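Local structure of sugar kinase (Agrobacterium tumefaciens, 2RBC) at residues A[28-36]-A[76-87]; A[201-211]-A[234-243]. The protein probably transfers phosphate from ATP to a carbohydrate, as a sugar kinase of the ribokinase (pfkB) family whose substrate is not established. One frame throughout, in Å; residues are numbered along the deposited sequence.

Interaction 1: residues A[28-36]-A[76-87]; sequences GGKHVLCVG and VHRMGGRASLWG. With SO4 (sulfate ion), chain D.
R82 reaches back over H31, G29 and G28, the beginning of segment 28-36. Its CB sits over one face of the H31 ring, a CH-pi contact 4.2 Å from the ring centroid. CG and CD then run past G28 O, CG at 3.6 Å. A bend at chi3 (-72°) turns the guanidinium back over H31 CB, which lies against one face of the group, while NH2 gives G29 O a weak, bent hydrogen bond of 2.8 Å and NE a long, weak one to G28 O. The H31 ring, tilted 58° from the guanidinium plane, presents NE2 at its edge to S84 OG, 2.8 Å away, in a bond either atom could donate. Beneath these side chains, strands 31-35 and 82-86 run parallel, neighbours in the Rossmann-like sheet of the ribokinase fold. The chain between them passes through strands of the smaller sheet and then helix 68-78, which ends in a Schellman motif: G80, with positive phi, lets G81 N return to V76 O. Near that end R78 NH2 bonds sulfate O1 at 2.9 Å, and NH1 gives O2 a weak bond. On the H31 side of the sheet, L33 CD1 stands almost on the normal of W86's five-membered ring, 3.4 Å from its centroid, and CD2 covers the six-membered ring. Facing the helix on the other side, V32 CG2 packs on V76 CG1 at 4.0 Å.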
ATOM      1  N   GLY A  28       3.312  27.912 -22.935  1.00 39.44           N
ATOM      2  CA  GLY A  28       3.937  28.971 -22.085  1.00 38.78           C
ATOM      3  C   GLY A  28       3.524  28.794 -20.634  1.00 37.71           C
ATOM      4  O   GLY A  28       3.524  27.672 -20.098  1.00 39.48           O
ATOM      5  N   GLY A  29       3.146  29.893 -19.996  1.00 35.56           N
ATOM      6  CA  GLY A  29       2.820  29.885 -18.595  1.00 32.43           C
ATOM      7  C   GLY A  29       4.061  30.160 -17.775  1.00 30.47           C
ATOM      8  O   GLY A  29       5.175  29.797 -18.152  1.00 28.90           O
ATOM      9  N   LYS A  30       3.863  30.765 -16.621  1.00 27.71           N
ATOM     10  CA  LYS A  30       4.956  30.970 -15.707  1.00 26.50           C
ATOM     11  C   LYS A  30       5.473  29.639 -15.180  1.00 25.51           C
ATOM     12  O   LYS A  30       4.736  28.676 -15.055  1.00 23.92           O
ATOM     13  CB  LYS A  30       4.518  31.877 -14.550  1.00 26.20           C
ATOM     14  CG  LYS A  30       4.084  33.279 -15.029  1.00 25.84           C
ATOM     15  CD  LYS A  30       5.249  34.080 -15.576  1.00 27.33           C
ATOM     16  CE  LYS A  30       4.801  35.368 -16.232  1.00 27.79           C
ATOM     17  NZ  LYS A  30       5.918  36.310 -16.280  1.00 29.71           N
ATOM     18  N   HIS A  31       6.752  29.629 -14.845  1.00 24.38           N
ATOM     19  CA  HIS A  31       7.428  28.461 -14.385  1.00 24.44           C
ATOM     20  C   HIS A  31       7.677  28.544 -12.880  1.00 23.74           C
ATOM     21  O   HIS A  31       8.344  29.453 -12.405  1.00 24.59           O
ATOM     22  CB  HIS A  31       8.745  28.321 -15.128  1.00 24.76           C
ATOM     23  CG  HIS A  31       9.324  26.950 -15.047  1.00 27.54           C
ATOM     24  ND1 HIS A  31      10.434  26.572 -15.768  1.00 29.24           N
ATOM     25  CD2 HIS A  31       8.927  25.847 -14.359  1.00 29.70           C
ATOM     26  CE1 HIS A  31      10.710  25.301 -15.498  1.00 31.11           C
ATOM     27  NE2 HIS A  31       9.818  24.847 -14.635  1.00 27.20           N
ATOM     28  N   VAL A  32       7.101  27.594 -12.141  1.00 22.80           N
ATOM     29  CA  VAL A  32       7.197  27.524 -10.680  1.00 21.16           C
ATOM     30  C   VAL A  32       7.994  26.255 -10.299  1.00 21.12           C
ATOM     31  O   VAL A  32       7.662  25.171 -10.763  1.00 21.91           O
ATOM     32  CB  VAL A  32       5.806  27.457 -10.034  1.00 20.24           C
ATOM     33  CG1 VAL A  32       5.932  27.400  -8.535  1.00 19.46           C
ATOM     34  CG2 VAL A  32       4.915  28.647 -10.459  1.00 22.28           C
ATOM     35  N   LEU A  33       9.043  26.425  -9.500  1.00 20.93           N
ATOM     36  CA  LEU A  33       9.748  25.360  -8.807  1.00 20.44           C
ATOM     37  C   LEU A  33       9.057  25.003  -7.518  1.00 21.93           C
ATOM     38  O   LEU A  33       8.914  25.836  -6.631  1.00 21.48           O
ATOM     39  CB  LEU A  33      11.171  25.762  -8.444  1.00 20.31           C
ATOM     40  CG  LEU A  33      12.051  24.719  -7.716  1.00 20.52           C
ATOM     41  CD1 LEU A  33      12.238  23.369  -8.534  1.00 20.97           C
ATOM     42  CD2 LEU A  33      13.401  25.321  -7.353  1.00 20.70           C
ATOM     43  N   CYS A  34       8.674  23.745  -7.402  1.00 21.97           N
ATOM     44  CA  CYS A  34       8.129  23.202  -6.141  1.00 22.10           C
ATOM     45  C   CYS A  34       9.176  22.301  -5.532  1.00 21.51           C
ATOM     46  O   CYS A  34       9.841  21.564  -6.230  1.00 20.96           O
ATOM     47  CB  CYS A  34       6.843  22.442  -6.405  1.00 21.33           C
ATOM     48  SG  CYS A  34       5.608  23.499  -7.171  1.00 25.27           S
ATOM     49  N   VAL A  35       9.341  22.376  -4.216  1.00 21.45           N
ATOM     50  CA  VAL A  35      10.336  21.580  -3.511  1.00 21.08           C
ATOM     51  C   VAL A  35       9.712  20.858  -2.323  1.00 21.47           C
ATOM     52  O   VAL A  35       9.037  21.489  -1.497  1.00 21.73           O
ATOM     53  CB  VAL A  35      11.452  22.459  -2.956  1.00 22.07           C
ATOM     54  CG1 VAL A  35      12.509  21.614  -2.238  1.00 19.45           C
ATOM     55  CG2 VAL A  35      12.064  23.339  -4.091  1.00 20.97           C
ATOM     56  N   GLY A  36       9.926  19.544  -2.266  1.00 21.45           N
ATOM     57  CA  GLY A  36       9.542  18.733  -1.114  1.00 21.28           C
ATOM     58  C   GLY A  36       9.091  17.307  -1.349  1.00 20.90           C
ATOM     59  O   GLY A  36       9.718  16.548  -2.050  1.00 20.92           O
ATOM     60  N   VAL A  76       0.038  23.621 -10.325  1.00 21.62           N
ATOM     61  CA  VAL A  76       0.649  24.620 -11.199  1.00 20.45           C
ATOM     62  C   VAL A  76       0.415  24.268 -12.668  1.00 20.67           C
ATOM     63  O   VAL A  76       0.008  25.126 -13.452  1.00 20.82           O
ATOM     64  CB  VAL A  76       2.173  24.817 -10.912  1.00 20.14           C
ATOM     65  CG1 VAL A  76       2.823  25.680 -12.047  1.00 21.21           C
ATOM     66  CG2 VAL A  76       2.366  25.477  -9.537  1.00 18.76           C
ATOM     67  N   HIS A  77       0.702  23.019 -13.034  1.00 20.44           N
ATOM     68  CA  HIS A  77       0.474  22.521 -14.376  1.00 20.24           C
ATOM     69  C   HIS A  77      -0.996  22.644 -14.808  1.00 19.94           C
ATOM     70  O   HIS A  77      -1.307  23.203 -15.866  1.00 21.21           O
ATOM     71  CB  HIS A  77       0.900  21.054 -14.457  1.00 20.13           C
ATOM     72  CG  HIS A  77       0.380  20.351 -15.657  1.00 20.91           C
ATOM     73  ND1 HIS A  77       0.829  20.626 -16.932  1.00 23.23           N
ATOM     74  CD2 HIS A  77      -0.542  19.373 -15.779  1.00 20.83           C
ATOM     75  CE1 HIS A  77       0.192  19.840 -17.784  1.00 24.29           C
ATOM     76  NE2 HIS A  77      -0.652  19.081 -17.105  1.00 23.76           N
ATOM     77  N   ARG A  78      -1.890  22.155 -13.965  1.00 19.96           N
ATOM     78  CA  ARG A  78      -3.310  22.145 -14.289  1.00 19.81           C
ATOM     79  C   ARG A  78      -3.843  23.561 -14.485  1.00 19.94           C
ATOM     80  O   ARG A  78      -4.743  23.775 -15.299  1.00 19.36           O
ATOM     81  CB  ARG A  78      -4.108  21.477 -13.195  1.00 19.00           C
ATOM     82  CG  ARG A  78      -3.858  19.970 -13.074  1.00 19.56           C
ATOM     83  CD  ARG A  78      -4.484  19.230 -14.232  1.00 21.21           C
ATOM     84  NE  ARG A  78      -5.934  19.170 -14.068  1.00 22.06           N
ATOM     85  CZ  ARG A  78      -6.782  18.704 -14.970  1.00 22.71           C
ATOM     86  NH1 ARG A  78      -6.356  18.298 -16.147  1.00 21.82           N
ATOM     87  NH2 ARG A  78      -8.085  18.696 -14.713  1.00 24.51           N
HETATM   88  N   MSE A  79      -3.261  24.500 -13.740  1.00 20.28           N
HETATM   89  CA  MSE A  79      -3.677  25.901 -13.764  1.00 21.26           C
HETATM   90  C   MSE A  79      -2.975  26.748 -14.828  1.00 21.63           C
HETATM   91  O   MSE A  79      -3.130  27.965 -14.855  1.00 19.47           O
HETATM   92  CB  MSE A  79      -3.459  26.510 -12.403  1.00 21.97           C
HETATM   93  CG  MSE A  79      -4.291  25.886 -11.299  1.00 21.21           C
HETATM   94 SE   MSE A  79      -6.241  26.038 -11.568  0.80 30.91          SE
HETATM   95  CE  MSE A  79      -6.499  27.852 -10.870  1.00 19.95           C
ATOM     96  N   GLY A  80      -2.216  26.098 -15.697  1.00 22.41           N
ATOM     97  CA  GLY A  80      -1.698  26.736 -16.900  1.00 23.39           C
ATOM     98  C   GLY A  80      -0.251  27.181 -16.795  1.00 24.40           C
ATOM     99  O   GLY A  80       0.238  27.888 -17.666  1.00 24.25           O
ATOM    100  N   GLY A  81       0.418  26.833 -15.700  1.00 23.71           N
ATOM    101  CA  GLY A  81       1.835  27.143 -15.553  1.00 23.77           C
ATOM    102  C   GLY A  81       2.695  25.968 -15.927  1.00 23.60           C
ATOM    103  O   GLY A  81       2.192  24.912 -16.366  1.00 24.37           O
ATOM    104  N   ARG A  82       3.999  26.159 -15.789  1.00 23.77           N
ATOM    105  CA  ARG A  82       4.984  25.091 -15.985  1.00 24.75           C
ATOM    106  C   ARG A  82       5.538  24.757 -14.628  1.00 23.67           C
ATOM    107  O   ARG A  82       5.840  25.642 -13.851  1.00 24.90           O
ATOM    108  CB  ARG A  82       6.086  25.545 -16.930  1.00 24.90           C
ATOM    109  CG  ARG A  82       5.670  25.425 -18.368  1.00 27.56           C
ATOM    110  CD  ARG A  82       6.692  25.977 -19.308  1.00 30.76           C
ATOM    111  NE  ARG A  82       6.767  27.444 -19.290  1.00 36.34           N
ATOM    112  CZ  ARG A  82       7.843  28.163 -18.920  1.00 40.91           C
ATOM    113  NH1 ARG A  82       8.975  27.586 -18.478  1.00 43.75           N
ATOM    114  NH2 ARG A  82       7.796  29.491 -18.989  1.00 41.52           N
ATOM    115  N   ALA A  83       5.620  23.474 -14.310  1.00 22.45           N
ATOM    116  CA  ALA A  83       6.010  23.055 -12.978  1.00 21.54           C
ATOM    117  C   ALA A  83       7.224  22.170 -13.021  1.00 20.92           C
ATOM    118  O   ALA A  83       7.274  21.217 -13.805  1.00 20.27           O
ATOM    119  CB  ALA A  83       4.848  22.270 -12.313  1.00 21.61           C
ATOM    120  N   SER A  84       8.169  22.460 -12.139  1.00 21.05           N
ATOM    121  CA  SER A  84       9.314  21.579 -11.866  1.00 21.10           C
ATOM    122  C   SER A  84       9.282  21.187 -10.400  1.00 21.53           C
ATOM    123  O   SER A  84       8.801  21.942  -9.571  1.00 21.93           O
ATOM    124  CB  SER A  84      10.617  22.285 -12.152  1.00 21.34           C
ATOM    125  OG  SER A  84      10.767  22.497 -13.529  1.00 20.65           O
ATOM    126  N   LEU A  85       9.786  19.998 -10.094  1.00 21.89           N
ATOM    127  CA  LEU A  85       9.808  19.499  -8.763  1.00 22.21           C
ATOM    128  C   LEU A  85      11.204  18.992  -8.382  1.00 22.42           C
ATOM    129  O   LEU A  85      11.819  18.250  -9.123  1.00 21.28           O
ATOM    130  CB  LEU A  85       8.769  18.397  -8.640  1.00 22.84           C
ATOM    131  CG  LEU A  85       8.596  17.688  -7.300  1.00 22.44           C
ATOM    132  CD1 LEU A  85       8.022  18.555  -6.227  1.00 23.05           C
ATOM    133  CD2 LEU A  85       7.772  16.394  -7.483  1.00 22.93           C
ATOM    134  N   TRP A  86      11.684  19.433  -7.219  1.00 22.42           N
ATOM    135  CA  TRP A  86      12.904  18.906  -6.613  1.00 22.31           C
ATOM    136  C   TRP A  86      12.398  18.189  -5.401  1.00 23.74           C
ATOM    137  O   TRP A  86      11.614  18.713  -4.648  1.00 23.57           O
ATOM    138  CB  TRP A  86      13.876  20.004  -6.185  1.00 22.33           C
ATOM    139  CG  TRP A  86      14.489  20.755  -7.317  1.00 21.67           C
ATOM    140  CD1 TRP A  86      14.342  20.508  -8.666  1.00 22.79           C
ATOM    141  CD2 TRP A  86      15.381  21.866  -7.213  1.00 20.89           C
ATOM    142  NE1 TRP A  86      15.080  21.419  -9.401  1.00 22.49           N
ATOM    143  CE2 TRP A  86      15.721  22.264  -8.533  1.00 22.81           C
ATOM    144  CE3 TRP A  86      15.927  22.571  -6.132  1.00 22.00           C
ATOM    145  CZ2 TRP A  86      16.594  23.319  -8.793  1.00 22.07           C
ATOM    146  CZ3 TRP A  86      16.790  23.649  -6.411  1.00 21.72           C
ATOM    147  CH2 TRP A  86      17.103  24.004  -7.721  1.00 22.44           C
ATOM    148  N   GLY A  87      12.828  16.960  -5.251  1.00 24.69           N
ATOM    149  CA  GLY A  87      12.288  16.061  -4.245  1.00 24.61           C
ATOM    150  C   GLY A  87      13.195  14.871  -4.365  1.00 23.24           C
ATOM    151  O   GLY A  87      14.055  14.848  -5.253  1.00 25.38           O
TER
HETATM  152  S   SO4 D 324      -8.938  16.986 -18.121  1.00 87.28           S
HETATM  153  O1  SO4 D 324      -9.501  17.421 -16.841  1.00 87.39           O
HETATM  154  O2  SO4 D 324      -7.797  16.097 -17.898  1.00 87.87           O
HETATM  155  O3  SO4 D 324      -9.926  16.172 -18.831  1.00 88.04           O
HETATM  156  O4  SO4 D 324      -8.576  18.177 -18.905  1.00 86.48           O

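Interaction 2: residues A[201-211]-A[234-243]; sequences APAATHIVFSE and YPQTFIAVTA
T237 OG1 is held by two waters that tie it to the 3-10 turn and loop before strand 206-210. One lies 2.6 Å from T237 OG1 and donates to A201 O; the other, 3.0 Å from T237 OG1, donates to A204 O. With chi1 at -52°, OG1 lies beside the backbone N and CG2 anti to it, a placement that turns CG2 onto T205 O and I207 CG1. Nearby, Y234 brings its phenol obliquely against A201 CB, which is 3.5 Å from Y234 CZ. From here strands 206-210 and 238-242 run parallel in the central sheet of the ribokinase-like alpha/beta fold, the chain passing between them through helices 211-218 and 223-233. A240 spans two residues of its partner, its N bonding to I207 O and its O receiving F209 N. Toward helix 223-233, I207 and I239 lie side by side, I207 CD1 3.8 Å from I239 CD1. I239 CG2 meets the edge of the F209 ring near CE2. The other side of the sheet faces helix 274-287. There H206 CD2 comes within 3.4 Å of F238 CB, with the two ring planes 41° apart, and V208 CG1 touches T242 CG2 at 3.6 Å, the two side chains crossing at about a right angle.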
ATOM      1  N   ALA A 201      10.387  30.129   7.982  1.00 23.35           N
ATOM      2  CA  ALA A 201       9.572  31.342   7.872  1.00 23.44           C
ATOM      3  C   ALA A 201      10.372  32.624   7.571  1.00 23.48           C
ATOM      4  O   ALA A 201       9.994  33.413   6.692  1.00 22.98           O
ATOM      5  CB  ALA A 201       8.695  31.494   9.184  1.00 22.50           C
ATOM      6  N   PRO A 202      11.509  32.843   8.265  1.00 24.68           N
ATOM      7  CA  PRO A 202      12.261  34.079   7.987  1.00 24.54           C
ATOM      8  C   PRO A 202      12.842  34.203   6.571  1.00 24.69           C
ATOM      9  O   PRO A 202      13.130  35.325   6.154  1.00 26.33           O
ATOM     10  CB  PRO A 202      13.393  34.040   9.025  1.00 24.88           C
ATOM     11  CG  PRO A 202      12.870  33.141  10.113  1.00 24.23           C
ATOM     12  CD  PRO A 202      12.123  32.094   9.375  1.00 24.57           C
ATOM     13  N   ALA A 203      12.967  33.099   5.825  1.00 24.20           N
ATOM     14  CA  ALA A 203      13.501  33.135   4.453  1.00 23.97           C
ATOM     15  C   ALA A 203      12.502  33.442   3.350  1.00 23.63           C
ATOM     16  O   ALA A 203      12.909  33.776   2.243  1.00 23.33           O
ATOM     17  CB  ALA A 203      14.228  31.819   4.109  1.00 24.16           C
ATOM     18  N   ALA A 204      11.205  33.377   3.649  1.00 23.51           N
ATOM     19  CA  ALA A 204      10.159  33.455   2.632  1.00 23.05           C
ATOM     20  C   ALA A 204       9.694  34.891   2.410  1.00 23.40           C
ATOM     21  O   ALA A 204       9.777  35.729   3.300  1.00 23.61           O
ATOM     22  CB  ALA A 204       8.957  32.569   3.012  1.00 23.38           C
ATOM     23  N   THR A 205       9.195  35.173   1.213  1.00 23.00           N
ATOM     24  CA  THR A 205       8.494  36.429   0.946  1.00 22.35           C
ATOM     25  C   THR A 205       6.975  36.286   1.217  1.00 22.06           C
ATOM     26  O   THR A 205       6.296  37.264   1.441  1.00 19.83           O
ATOM     27  CB  THR A 205       8.713  36.874  -0.521  1.00 23.22           C
ATOM     28  OG1 THR A 205       8.209  35.860  -1.393  1.00 23.61           O
ATOM     29  CG2 THR A 205      10.225  37.113  -0.839  1.00 21.45           C
ATOM     30  N   HIS A 206       6.469  35.052   1.163  1.00 22.29           N
ATOM     31  CA  HIS A 206       5.049  34.729   1.319  1.00 21.06           C
ATOM     32  C   HIS A 206       4.933  33.437   2.070  1.00 21.26           C
ATOM     33  O   HIS A 206       5.630  32.499   1.736  1.00 22.97           O
ATOM     34  CB  HIS A 206       4.372  34.477  -0.029  1.00 21.56           C
ATOM     35  CG  HIS A 206       4.312  35.661  -0.936  1.00 19.93           C
ATOM     36  ND1 HIS A 206       5.406  36.101  -1.664  1.00 20.19           N
ATOM     37  CD2 HIS A 206       3.262  36.423  -1.312  1.00 21.70           C
ATOM     38  CE1 HIS A 206       5.017  37.118  -2.416  1.00 20.04           C
ATOM     39  NE2 HIS A 206       3.719  37.333  -2.218  1.00 19.04           N
ATOM     40  N   ILE A 207       4.084  33.376   3.096  1.00 21.96           N
ATOM     41  CA  ILE A 207       3.817  32.103   3.788  1.00 21.33           C
ATOM     42  C   ILE A 207       2.321  31.832   3.840  1.00 21.67           C
ATOM     43  O   ILE A 207       1.544  32.730   4.166  1.00 20.78           O
ATOM     44  CB  ILE A 207       4.349  32.089   5.240  1.00 22.15           C
ATOM     45  CG1 ILE A 207       5.804  32.561   5.349  1.00 20.79           C
ATOM     46  CG2 ILE A 207       4.129  30.709   5.871  1.00 20.91           C
ATOM     47  CD1 ILE A 207       6.288  32.792   6.807  1.00 20.61           C
ATOM     48  N   VAL A 208       1.919  30.603   3.502  1.00 21.50           N
ATOM     49  CA  VAL A 208       0.528  30.198   3.640  1.00 21.20           C
ATOM     50  C   VAL A 208       0.567  29.079   4.635  1.00 22.33           C
ATOM     51  O   VAL A 208       1.049  27.995   4.320  1.00 21.41           O
ATOM     52  CB  VAL A 208      -0.124  29.717   2.333  1.00 22.39           C
ATOM     53  CG1 VAL A 208      -1.607  29.377   2.578  1.00 21.20           C
ATOM     54  CG2 VAL A 208       0.106  30.733   1.193  1.00 20.90           C
ATOM     55  N   PHE A 209       0.129  29.382   5.858  1.00 23.03           N
ATOM     56  CA  PHE A 209       0.051  28.390   6.929  1.00 23.70           C
ATOM     57  C   PHE A 209      -1.307  27.661   6.886  1.00 24.73           C
ATOM     58  O   PHE A 209      -2.333  28.261   6.557  1.00 24.30           O
ATOM     59  CB  PHE A 209       0.139  29.055   8.324  1.00 23.76           C
ATOM     60  CG  PHE A 209       1.462  29.693   8.641  1.00 23.74           C
ATOM     61  CD1 PHE A 209       2.560  28.909   9.037  1.00 22.62           C
ATOM     62  CD2 PHE A 209       1.595  31.093   8.646  1.00 21.25           C
ATOM     63  CE1 PHE A 209       3.771  29.514   9.397  1.00 22.95           C
ATOM     64  CE2 PHE A 209       2.795  31.716   8.984  1.00 23.65           C
ATOM     65  CZ  PHE A 209       3.897  30.934   9.357  1.00 24.86           C
ATOM     66  N   SER A 210      -1.305  26.370   7.247  1.00 24.10           N
ATOM     67  CA  SER A 210      -2.537  25.644   7.486  1.00 24.58           C
ATOM     68  C   SER A 210      -2.966  26.041   8.881  1.00 24.53           C
ATOM     69  O   SER A 210      -2.140  26.466   9.699  1.00 24.50           O
ATOM     70  CB  SER A 210      -2.277  24.129   7.451  1.00 24.83           C
ATOM     71  OG  SER A 210      -1.334  23.787   8.445  1.00 23.28           O
ATOM     72  N   GLU A 211      -4.247  25.898   9.177  1.00 25.40           N
ATOM     73  CA  GLU A 211      -4.699  26.201  10.526  1.00 25.71           C
ATOM     74  C   GLU A 211      -3.919  25.460  11.664  1.00 25.61           C
ATOM     75  O   GLU A 211      -3.472  26.064  12.654  1.00 25.07           O
ATOM     76  CB  GLU A 211      -6.206  25.962  10.611  1.00 25.97           C
ATOM     77  CG  GLU A 211      -6.724  26.114  12.014  1.00 27.17           C
ATOM     78  CD  GLU A 211      -8.240  26.208  12.061  1.00 28.68           C
ATOM     79  OE1 GLU A 211      -8.901  26.088  11.007  1.00 33.41           O
ATOM     80  OE2 GLU A 211      -8.741  26.409  13.189  1.00 33.95           O
ATOM     81  N   TYR A 234       6.717  38.564  11.503  1.00 20.59           N
ATOM     82  CA  TYR A 234       7.227  38.566  10.133  1.00 21.14           C
ATOM     83  C   TYR A 234       6.629  39.750   9.340  1.00 21.58           C
ATOM     84  O   TYR A 234       5.915  39.550   8.349  1.00 21.69           O
ATOM     85  CB  TYR A 234       6.842  37.258   9.463  1.00 21.48           C
ATOM     86  CG  TYR A 234       7.201  36.041  10.246  1.00 21.70           C
ATOM     87  CD1 TYR A 234       8.518  35.744  10.548  1.00 21.76           C
ATOM     88  CD2 TYR A 234       6.209  35.186  10.715  1.00 23.52           C
ATOM     89  CE1 TYR A 234       8.847  34.619  11.307  1.00 20.59           C
ATOM     90  CE2 TYR A 234       6.517  34.075  11.449  1.00 21.59           C
ATOM     91  CZ  TYR A 234       7.836  33.783  11.733  1.00 22.44           C
ATOM     92  OH  TYR A 234       8.115  32.656  12.466  1.00 22.23           O
ATOM     93  N   PRO A 235       6.868  40.989   9.807  1.00 21.70           N
ATOM     94  CA  PRO A 235       6.085  42.117   9.314  1.00 22.05           C
ATOM     95  C   PRO A 235       6.309  42.506   7.848  1.00 22.55           C
ATOM     96  O   PRO A 235       5.477  43.175   7.266  1.00 22.44           O
ATOM     97  CB  PRO A 235       6.497  43.265  10.258  1.00 22.15           C
ATOM     98  CG  PRO A 235       7.867  42.910  10.685  1.00 21.43           C
ATOM     99  CD  PRO A 235       7.817  41.410  10.855  1.00 21.32           C
ATOM    100  N   GLN A 236       7.418  42.067   7.278  1.00 24.12           N
ATOM    101  CA  GLN A 236       7.763  42.344   5.883  1.00 25.15           C
ATOM    102  C   GLN A 236       7.365  41.192   4.948  1.00 24.28           C
ATOM    103  O   GLN A 236       7.720  41.200   3.768  1.00 23.64           O
ATOM    104  CB  GLN A 236       9.280  42.561   5.820  1.00 26.29           C
ATOM    105  CG  GLN A 236       9.875  42.977   4.493  1.00 28.81           C
ATOM    106  CD  GLN A 236      11.409  42.693   4.417  1.00 33.28           C
ATOM    107  OE1 GLN A 236      11.908  41.597   4.799  1.00 43.48           O
ATOM    108  NE2 GLN A 236      12.151  43.694   3.952  1.00 40.88           N
ATOM    109  N   THR A 237       6.574  40.256   5.459  1.00 22.28           N
ATOM    110  CA  THR A 237       6.219  39.037   4.763  1.00 21.98           C
ATOM    111  C   THR A 237       4.711  39.021   4.532  1.00 22.24           C
ATOM    112  O   THR A 237       3.941  39.402   5.434  1.00 23.13           O
ATOM    113  CB  THR A 237       6.671  37.832   5.602  1.00 21.72           C
ATOM    114  OG1 THR A 237       8.054  37.994   5.946  1.00 22.01           O
ATOM    115  CG2 THR A 237       6.498  36.475   4.888  1.00 19.30           C
ATOM    116  N   PHE A 238       4.283  38.596   3.340  1.00 21.65           N
ATOM    117  CA  PHE A 238       2.893  38.177   3.115  1.00 21.59           C
ATOM    118  C   PHE A 238       2.570  36.920   3.963  1.00 22.02           C
ATOM    119  O   PHE A 238       3.257  35.901   3.857  1.00 21.90           O
ATOM    120  CB  PHE A 238       2.635  37.943   1.623  1.00 22.01           C
ATOM    121  CG  PHE A 238       1.235  37.480   1.322  1.00 22.08           C
ATOM    122  CD1 PHE A 238       0.888  36.148   1.483  1.00 21.68           C
ATOM    123  CD2 PHE A 238       0.260  38.383   0.873  1.00 24.52           C
ATOM    124  CE1 PHE A 238      -0.387  35.722   1.210  1.00 25.39           C
ATOM    125  CE2 PHE A 238      -1.012  37.951   0.603  1.00 23.50           C
ATOM    126  CZ  PHE A 238      -1.331  36.625   0.765  1.00 24.65           C
ATOM    127  N   ILE A 239       1.538  37.004   4.817  1.00 21.05           N
ATOM    128  CA  ILE A 239       1.137  35.884   5.663  1.00 21.31           C
ATOM    129  C   ILE A 239      -0.342  35.561   5.483  1.00 21.15           C
ATOM    130  O   ILE A 239      -1.193  36.419   5.688  1.00 19.51           O
ATOM    131  CB  ILE A 239       1.317  36.201   7.150  1.00 21.56           C
ATOM    132  CG1 ILE A 239       2.760  36.663   7.474  1.00 20.18           C
ATOM    133  CG2 ILE A 239       0.874  35.005   8.022  1.00 20.73           C
ATOM    134  CD1 ILE A 239       3.816  35.594   7.340  1.00 18.87           C
ATOM    135  N   ALA A 240      -0.630  34.315   5.121  1.00 20.90           N
ATOM    136  CA  ALA A 240      -1.991  33.818   5.059  1.00 21.72           C
ATOM    137  C   ALA A 240      -2.161  32.597   5.972  1.00 22.24           C
ATOM    138  O   ALA A 240      -1.229  31.828   6.168  1.00 21.76           O
ATOM    139  CB  ALA A 240      -2.371  33.450   3.567  1.00 21.37           C
ATOM    140  N   VAL A 241      -3.345  32.444   6.542  1.00 22.99           N
ATOM    141  CA  VAL A 241      -3.700  31.202   7.214  1.00 23.55           C
ATOM    142  C   VAL A 241      -4.975  30.699   6.566  1.00 24.51           C
ATOM    143  O   VAL A 241      -5.976  31.443   6.513  1.00 25.49           O
ATOM    144  CB  VAL A 241      -3.893  31.369   8.732  1.00 23.35           C
ATOM    145  CG1 VAL A 241      -4.165  29.985   9.382  1.00 22.01           C
ATOM    146  CG2 VAL A 241      -2.655  32.036   9.397  1.00 21.61           C
ATOM    147  N   THR A 242      -4.935  29.466   6.047  1.00 25.61           N
ATOM    148  CA  THR A 242      -6.140  28.849   5.442  1.00 25.44           C
ATOM    149  C   THR A 242      -6.903  28.077   6.506  1.00 25.64           C
ATOM    150  O   THR A 242      -6.297  27.545   7.446  1.00 24.96           O
ATOM    151  CB  THR A 242      -5.800  27.929   4.283  1.00 25.56           C
ATOM    152  OG1 THR A 242      -4.948  26.874   4.763  1.00 26.73           O
ATOM    153  CG2 THR A 242      -5.101  28.713   3.172  1.00 24.78           C
ATOM    154  N   ALA A 243      -8.234  28.044   6.364  1.00 26.03           N
ATOM    155  CA  ALA A 243      -9.130  27.385   7.323  1.00 26.78           C
ATOM    156  C   ALA A 243     -10.166  26.509   6.607  1.00 27.60           C
ATOM    157  O   ALA A 243     -11.288  26.350   7.075  1.00 29.75           O
ATOM    158  CB  ALA A 243      -9.814  28.439   8.253  1.00 26.98           C
TER
HETATM  159  O   HOH W   1       9.439  35.954   6.886  1.00 19.96           O
HETATM  160  O   HOH W   2      10.076  38.604   3.859  1.00 32.06           O

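Overall arrangement
Interactions 1 and 2 are two parallel strand pairs of one sheet. Their centres lie 20 Å apart and their nearest atoms about 11 Å, so they do not touch. Strands 160-163 and 185-189 bridge the interval: the first pairs with 31-35, the second with 206-210. Helices 168-180 and 274-287 also reach both contacts. Interaction 1 is the more buried. In interaction 2 the side chain of T242 is about 3 Å from a bound 1,2-ethanediol, probably from the crystallisation liquor. In pfkB kinases nucleotide and sugar bind along the C-terminal edge of this sheet; the sulfate, probably also from the liquor, lies by the C-terminal end of helix 68-78, off toward the N-terminal side of strand 82-86.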